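VAPBC49 (Mycobacterium tuberculosis, PDB 5AF3) is possibly the antitoxin of a type II toxin-antitoxin system with VapC45 as its cognate toxin, and probably binds DNA. Local coordinates at residues N184-D188 and P189-Y193; A68-F72 and V73-E77. One frame throughout, in Å; residues are numbered along the deposited sequence.

Contact 1. Residues N184-D188 and P189-Y193; sequences NVVLD and PRRGY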
ATOM      1  N   ASN A 184      -9.077  -3.010  10.292  1.00 21.39           N
ATOM      2  CA  ASN A 184      -8.614  -4.199  11.042  1.00 23.46           C
ATOM      3  C   ASN A 184      -8.681  -5.494  10.254  1.00 22.09           C
ATOM      4  O   ASN A 184      -9.384  -6.428  10.613  1.00 21.17           O
ATOM      5  CB  ASN A 184      -9.346  -4.296  12.391  1.00 24.61           C
ATOM      6  CG  ASN A 184      -9.162  -3.052  13.204  1.00 28.12           C
ATOM      7  OD1 ASN A 184      -8.049  -2.553  13.321  1.00 26.93           O
ATOM      8  ND2 ASN A 184     -10.241  -2.523  13.759  1.00 33.42           N
ATOM      9  N   VAL A 185      -7.929  -5.527   9.160  1.00 18.97           N
ATOM     10  CA  VAL A 185      -7.849  -6.680   8.300  1.00 18.08           C
ATOM     11  C   VAL A 185      -6.770  -7.591   8.852  1.00 21.44           C
ATOM     12  O   VAL A 185      -5.660  -7.128   9.209  1.00 18.32           O
ATOM     13  CB  VAL A 185      -7.575  -6.268   6.843  1.00 18.84           C
ATOM     14  CG1 VAL A 185      -7.153  -7.449   5.988  1.00 18.98           C
ATOM     15  CG2 VAL A 185      -8.858  -5.547   6.293  1.00 17.03           C
ATOM     16  N   VAL A 186      -7.110  -8.873   8.901  1.00 17.87           N
ATOM     17  CA  VAL A 186      -6.222  -9.906   9.437  1.00 18.76           C
ATOM     18  C   VAL A 186      -5.991 -11.077   8.518  1.00 16.47           C
ATOM     19  O   VAL A 186      -6.801 -11.381   7.617  1.00 18.26           O
ATOM     20  CB  VAL A 186      -6.736 -10.418  10.824  1.00 15.38           C
ATOM     21  CG1 VAL A 186      -6.767  -9.316  11.815  1.00 17.88           C
ATOM     22  CG2 VAL A 186      -8.163 -11.061  10.701  1.00 20.23           C
ATOM     23  N   LEU A 187      -4.865 -11.759   8.739  1.00 17.09           N
ATOM     24  CA  LEU A 187      -4.652 -13.096   8.249  1.00 17.80           C
ATOM     25  C   LEU A 187      -4.971 -14.048   9.427  1.00 21.21           C
ATOM     26  O   LEU A 187      -4.423 -13.897  10.515  1.00 19.93           O
ATOM     27  CB  LEU A 187      -3.212 -13.290   7.809  1.00 20.76           C
ATOM     28  CG  LEU A 187      -2.728 -12.321   6.727  1.00 21.21           C
ATOM     29  CD1 LEU A 187      -1.256 -12.639   6.423  1.00 21.05           C
ATOM     30  CD2 LEU A 187      -3.619 -12.459   5.481  1.00 17.73           C
ATOM     31  N   ASP A 188      -5.894 -14.989   9.186  1.00 20.18           N
ATOM     32  CA  ASP A 188      -6.406 -15.895  10.227  1.00 20.32           C
ATOM     33  C   ASP A 188      -6.708 -17.216   9.516  1.00 22.55           C
ATOM     34  O   ASP A 188      -7.583 -17.248   8.653  1.00 22.25           O
ATOM     35  CB  ASP A 188      -7.651 -15.255  10.878  1.00 20.13           C
ATOM     36  CG  ASP A 188      -8.331 -16.149  11.949  1.00 21.53           C
ATOM     37  OD1 ASP A 188      -7.961 -17.325  12.107  1.00 19.51           O
ATOM     38  OD2 ASP A 188      -9.239 -15.623  12.639  1.00 22.23           O
ATOM     39  N   PRO A 189      -5.988 -18.315   9.855  1.00 21.65           N
ATOM     40  CA  PRO A 189      -6.224 -19.562   9.125  1.00 25.38           C
ATOM     41  C   PRO A 189      -7.647 -20.133   9.377  1.00 22.92           C
ATOM     42  O   PRO A 189      -8.084 -21.050   8.673  1.00 25.68           O
ATOM     43  CB  PRO A 189      -5.140 -20.505   9.684  1.00 27.73           C
ATOM     44  CG  PRO A 189      -4.894 -19.994  11.053  1.00 28.54           C
ATOM     45  CD  PRO A 189      -4.981 -18.494  10.923  1.00 25.28           C
ATOM     46  N   ARG A 190      -8.351 -19.586  10.358  1.00 27.72           N
ATOM     47  CA  ARG A 190      -9.707 -20.096  10.698  1.00 30.55           C
ATOM     48  C   ARG A 190     -10.814 -19.437   9.865  1.00 31.28           C
ATOM     49  O   ARG A 190     -11.987 -19.824   9.981  1.00 25.34           O
ATOM     50  CB  ARG A 190     -10.020 -19.891  12.178  1.00 32.89           C
ATOM     51  CG  ARG A 190      -9.215 -20.743  13.128  1.00 39.61           C
ATOM     52  CD  ARG A 190      -9.102 -20.038  14.471  1.00 48.81           C
ATOM     53  NE  ARG A 190      -9.763 -20.727  15.579  1.00 54.92           N
ATOM     54  CZ  ARG A 190     -11.052 -20.590  15.896  1.00 60.36           C
ATOM     55  NH1 ARG A 190     -11.843 -19.807  15.171  1.00 64.22           N
ATOM     56  NH2 ARG A 190     -11.562 -21.251  16.928  1.00 62.12           N
ATOM     57  N   ARG A 191     -10.468 -18.408   9.073  1.00 26.71           N
ATOM     58  CA  ARG A 191     -11.480 -17.641   8.316  1.00 24.20           C
ATOM     59  C   ARG A 191     -10.970 -17.223   6.948  1.00 26.74           C
ATOM     60  O   ARG A 191      -9.814 -16.813   6.810  1.00 23.61           O
ATOM     61  CB  ARG A 191     -11.935 -16.385   9.067  1.00 18.71           C
ATOM     62  CG  ARG A 191     -12.510 -16.612  10.497  1.00 20.24           C
ATOM     63  CD  ARG A 191     -12.942 -15.317  11.100  1.00 22.60           C
ATOM     64  NE  ARG A 191     -11.787 -14.582  11.632  1.00 22.11           N
ATOM     65  CZ  ARG A 191     -11.812 -13.339  12.116  1.00 22.06           C
ATOM     66  NH1 ARG A 191     -12.939 -12.601  12.166  1.00 19.96           N
ATOM     67  NH2 ARG A 191     -10.677 -12.829  12.590  1.00 23.75           N
ATOM     68  N   GLY A 192     -11.823 -17.325   5.937  1.00 24.07           N
ATOM     69  CA  GLY A 192     -11.455 -16.917   4.596  1.00 24.81           C
ATOM     70  C   GLY A 192     -10.283 -17.697   4.006  1.00 27.18           C
ATOM     71  O   GLY A 192      -9.580 -17.182   3.148  1.00 27.62           O
ATOM     72  N   TYR A 193     -10.066 -18.929   4.476  1.00 33.60           N
ATOM     73  CA  TYR A 193      -8.884 -19.748   4.116  1.00 35.57           C
ATOM     74  C   TYR A 193      -7.529 -19.050   4.389  1.00 32.06           C
ATOM     75  O   TYR A 193      -6.545 -19.310   3.706  1.00 33.14           O
ATOM     76  CB  TYR A 193      -8.947 -20.250   2.661  1.00 43.14           C
ATOM     77  CG  TYR A 193     -10.324 -20.720   2.220  1.00 48.38           C
ATOM     78  CD1 TYR A 193     -10.886 -21.894   2.742  1.00 50.46           C
ATOM     79  CD2 TYR A 193     -11.069 -19.976   1.302  1.00 48.69           C
ATOM     80  CE1 TYR A 193     -12.154 -22.321   2.356  1.00 50.92           C
ATOM     81  CE2 TYR A 193     -12.341 -20.388   0.908  1.00 51.68           C
ATOM     82  CZ  TYR A 193     -12.876 -21.564   1.438  1.00 50.12           C
ATOM     83  OH  TYR A 193     -14.133 -21.979   1.042  1.00 51.50           O
TER
HETATM   84  O   HOH W   1      -7.922 -14.687   7.311  1.00 18.64           O

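Contact 2. Residues A68-F72 and V73-E77; sequences ARLPF and VGIAE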
ATOM      1  N   ALA A  68       0.812 -23.234  -3.868  1.00 29.19           N
ATOM      2  CA  ALA A  68       0.823 -22.966  -2.421  1.00 30.05           C
ATOM      3  C   ALA A  68       2.144 -23.468  -1.796  1.00 31.73           C
ATOM      4  O   ALA A  68       2.644 -24.538  -2.171  1.00 29.53           O
ATOM      5  CB  ALA A  68      -0.414 -23.572  -1.734  1.00 30.58           C
ATOM      6  N   ARG A  69       2.716 -22.670  -0.879  1.00 31.38           N
ATOM      7  CA  ARG A  69       4.038 -22.938  -0.289  1.00 25.41           C
ATOM      8  C   ARG A  69       4.128 -22.705   1.220  1.00 22.41           C
ATOM      9  O   ARG A  69       4.787 -23.470   1.919  1.00 25.39           O
ATOM     10  CB  ARG A  69       5.113 -22.064  -0.989  1.00 28.36           C
ATOM     11  CG  ARG A  69       5.380 -22.468  -2.427  1.00 28.91           C
ATOM     12  CD  ARG A  69       6.288 -23.661  -2.494  1.00 31.25           C
ATOM     13  NE  ARG A  69       7.674 -23.191  -2.570  1.00 40.87           N
ATOM     14  CZ  ARG A  69       8.652 -23.520  -1.737  1.00 42.23           C
ATOM     15  NH1 ARG A  69       8.436 -24.356  -0.737  1.00 45.22           N
ATOM     16  NH2 ARG A  69       9.864 -23.019  -1.927  1.00 44.92           N
ATOM     17  N   LEU A  70       3.511 -21.639   1.710  1.00 22.89           N
ATOM     18  CA  LEU A  70       3.680 -21.265   3.115  1.00 21.76           C
ATOM     19  C   LEU A  70       2.498 -21.702   3.977  1.00 23.62           C
ATOM     20  O   LEU A  70       1.359 -21.282   3.759  1.00 22.65           O
ATOM     21  CB  LEU A  70       3.878 -19.757   3.238  1.00 20.23           C
ATOM     22  CG  LEU A  70       4.952 -19.133   2.344  1.00 22.46           C
ATOM     23  CD1 LEU A  70       5.019 -17.607   2.653  1.00 21.09           C
ATOM     24  CD2 LEU A  70       6.281 -19.828   2.573  1.00 20.58           C
ATOM     25  N   PRO A  71       2.786 -22.502   5.000  1.00 22.96           N
ATOM     26  CA  PRO A  71       1.758 -22.730   6.024  1.00 24.16           C
ATOM     27  C   PRO A  71       1.639 -21.430   6.838  1.00 21.54           C
ATOM     28  O   PRO A  71       2.474 -20.498   6.647  1.00 22.81           O
ATOM     29  CB  PRO A  71       2.321 -23.915   6.832  1.00 23.31           C
ATOM     30  CG  PRO A  71       3.840 -23.800   6.680  1.00 24.07           C
ATOM     31  CD  PRO A  71       4.075 -23.168   5.299  1.00 22.85           C
ATOM     32  N   PHE A  72       0.649 -21.326   7.715  1.00 19.07           N
ATOM     33  CA  PHE A  72       0.431 -20.082   8.438  1.00 18.02           C
ATOM     34  C   PHE A  72       1.636 -19.633   9.287  1.00 22.51           C
ATOM     35  O   PHE A  72       1.974 -18.425   9.349  1.00 18.39           O
ATOM     36  CB  PHE A  72      -0.831 -20.103   9.316  1.00 21.51           C
ATOM     37  CG  PHE A  72      -1.114 -18.795   9.944  1.00 22.20           C
ATOM     38  CD1 PHE A  72      -1.744 -17.776   9.209  1.00 18.85           C
ATOM     39  CD2 PHE A  72      -0.676 -18.518  11.236  1.00 19.10           C
ATOM     40  CE1 PHE A  72      -1.968 -16.533   9.819  1.00 20.69           C
ATOM     41  CE2 PHE A  72      -0.901 -17.279  11.834  1.00 18.77           C
ATOM     42  CZ  PHE A  72      -1.552 -16.285  11.116  1.00 22.93           C
ATOM     43  N   VAL A  73       2.268 -20.590   9.962  1.00 20.26           N
ATOM     44  CA  VAL A  73       3.494 -20.259  10.715  1.00 18.61           C
ATOM     45  C   VAL A  73       4.567 -19.613   9.807  1.00 16.04           C
ATOM     46  O   VAL A  73       5.299 -18.693  10.278  1.00 17.03           O
ATOM     47  CB  VAL A  73       4.080 -21.484  11.516  1.00 18.28           C
ATOM     48  CG1 VAL A  73       4.639 -22.517  10.586  1.00 17.12           C
ATOM     49  CG2 VAL A  73       5.126 -20.995  12.566  1.00 17.81           C
ATOM     50  N   GLY A  74       4.686 -20.089   8.563  1.00 17.60           N
ATOM     51  CA  GLY A  74       5.639 -19.551   7.585  1.00 21.10           C
ATOM     52  C   GLY A  74       5.329 -18.111   7.163  1.00 19.11           C
ATOM     53  O   GLY A  74       6.241 -17.288   6.962  1.00 18.52           O
ATOM     54  N   ILE A  75       4.053 -17.792   6.948  1.00 19.68           N
ATOM     55  CA  ILE A  75       3.722 -16.395   6.635  1.00 21.07           C
ATOM     56  C   ILE A  75       3.978 -15.470   7.841  1.00 19.45           C
ATOM     57  O   ILE A  75       4.336 -14.290   7.678  1.00 17.92           O
ATOM     58  CB  ILE A  75       2.291 -16.193   6.025  1.00 20.45           C
ATOM     59  CG1 ILE A  75       2.336 -14.969   5.083  1.00 21.23           C
ATOM     60  CG2 ILE A  75       1.233 -16.014   7.095  1.00 20.42           C
ATOM     61  CD1 ILE A  75       1.063 -14.766   4.283  1.00 23.84           C
ATOM     62  N   ALA A  76       3.841 -16.019   9.050  1.00 16.23           N
ATOM     63  CA  ALA A  76       4.048 -15.253  10.278  1.00 14.61           C
ATOM     64  C   ALA A  76       5.553 -14.955  10.378  1.00 17.28           C
ATOM     65  O   ALA A  76       5.944 -13.819  10.666  1.00 13.96           O
ATOM     66  CB  ALA A  76       3.566 -16.091  11.521  1.00 13.04           C
ATOM     67  N   GLU A  77       6.378 -15.971  10.112  1.00 18.60           N
ATOM     68  CA  GLU A  77       7.849 -15.805  10.080  1.00 16.02           C
ATOM     69  C   GLU A  77       8.246 -14.788   8.975  1.00 16.85           C
ATOM     70  O   GLU A  77       9.060 -13.883   9.195  1.00 17.19           O
ATOM     71  CB  GLU A  77       8.500 -17.170   9.853  1.00 17.20           C
ATOM     72  CG  GLU A  77       8.256 -18.112  11.067  1.00 14.67           C
ATOM     73  CD  GLU A  77       8.651 -19.555  10.823  1.00 19.54           C
ATOM     74  OE1 GLU A  77       8.641 -19.987   9.646  1.00 18.53           O
ATOM     75  OE2 GLU A  77       9.004 -20.228  11.846  1.00 19.08           O
TER

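Contact 1. Residues N184-D188 and P189-Y193
Asp188 and Arg191 join across a tight turn at the end of strand 185-187, a local contact in the loop that leads to strand 197-198. The motif is a type I beta turn from Asp188 to Arg191, overlapped by an Asx turn at Asp188. The beta turn is closed by the backbone bond from Arg191 N to Asp188 O, at 3.1 Å. The Asx turn is made by Arg190 N, which gives its hydrogen to Asp188 OD1 at 2.9 Å from above the carboxylate plane. CG of Asp188 is anti to the backbone N (chi1 177°), and this swings the carboxylate over the turn.

The other oxygen of the carboxylate takes a salt bridge. Arg191 NE lies 2.9 Å from Asp188 OD2 and comes from above the carboxylate plane. Arg191 NH2 reaches the same OD2 at 3.1 Å, on the lone pair that points away from OD1. The guanidinium offers its edge, NE and NH2 together, to OD2. The two flat groups stand 69° apart, a steep tilt rather than a coplanar pair. A bend at chi3 (-80°) turns the arginine chain back toward the strand. The carboxylate of the buried Asp188 therefore accepts three N-H groups, which probably favours its charged form. Arg191 NH2 also makes a salt bridge with Asp199, just past strand 197-198. The arginine thus ties the turn to the end of the neighbouring strand, while Met174 of strand 172-176 packs on both Asp188 and Arg191.

A water bridges the backbone at the turn, 2.8 Å from Asp188 N and hydrogen-bonded to Arg191 O as well. On the strand, Val186 borders the salt bridge, with its CG2 methyl 3.6 Å from Arg191 NH2.

Contact 2. Residues A68-F72 and V73-E77
Pro71 and Ile75 meet through a backbone bond at the start of helix 72-86. Two hydrogen bonds cross this local contact. Ile75 N reaches Pro71 O at 3.1 Å, nearly along the C=O axis. Ala76 N reaches Phe72 O at 3.1 Å. The next bond of the same helix runs from Glu77 N to Val73 O.

The side-chain contacts are mostly apolar, and the residues that make them are buried. Pro71 CG lies 4.2 Å from Val73 CG1. Chi1 of -175° sets the Phe72 ring beside its own carbonyl carbon, and ring atom CD1 then lies 4.1 Å from Ile75 CG2. That methyl approaches the ring obliquely and also sits 3.4 Å from Phe72 O. Leu70 CD1 touches Ile75 CG1 more loosely, at 4.5 Å. Around them, Leu20, Ala23 and Leu27 of helix 20-27 cover Leu70 and Ile75.

Before the helix, Arg69 and Leu70 sit opposite Tyr18 of strand 18-19 as a classic beta bulge. Pro71 follows as the N-cap residue. The arrangement is a strand-to-helix junction with a proline N-cap, within the putative DNA-binding helix-turn-helix family region.

Contact 2 comes first along the chain and contact 1 follows it in series. Their centres are 13 Å apart, yet their side chains touch. Phe72 CD1 packs on Pro189 CD at 3.7 Å, and Ile75 CD1 meets Leu187 CD1 at 3.8 Å. The start of helix 72-86 thus lies against the end of strand 185-187 and the turn after it. Strand 172-176 is shared: Ile175 bonds to Leu187 through the backbone and also touches Phe72 and Ala76. Contact 2 belongs to the putative DNA-binding HTH region and contact 1 to the DUF433 region. Their meeting packs the start of helix 72-86 on the four-stranded antiparallel sheet through a largely apolar interface.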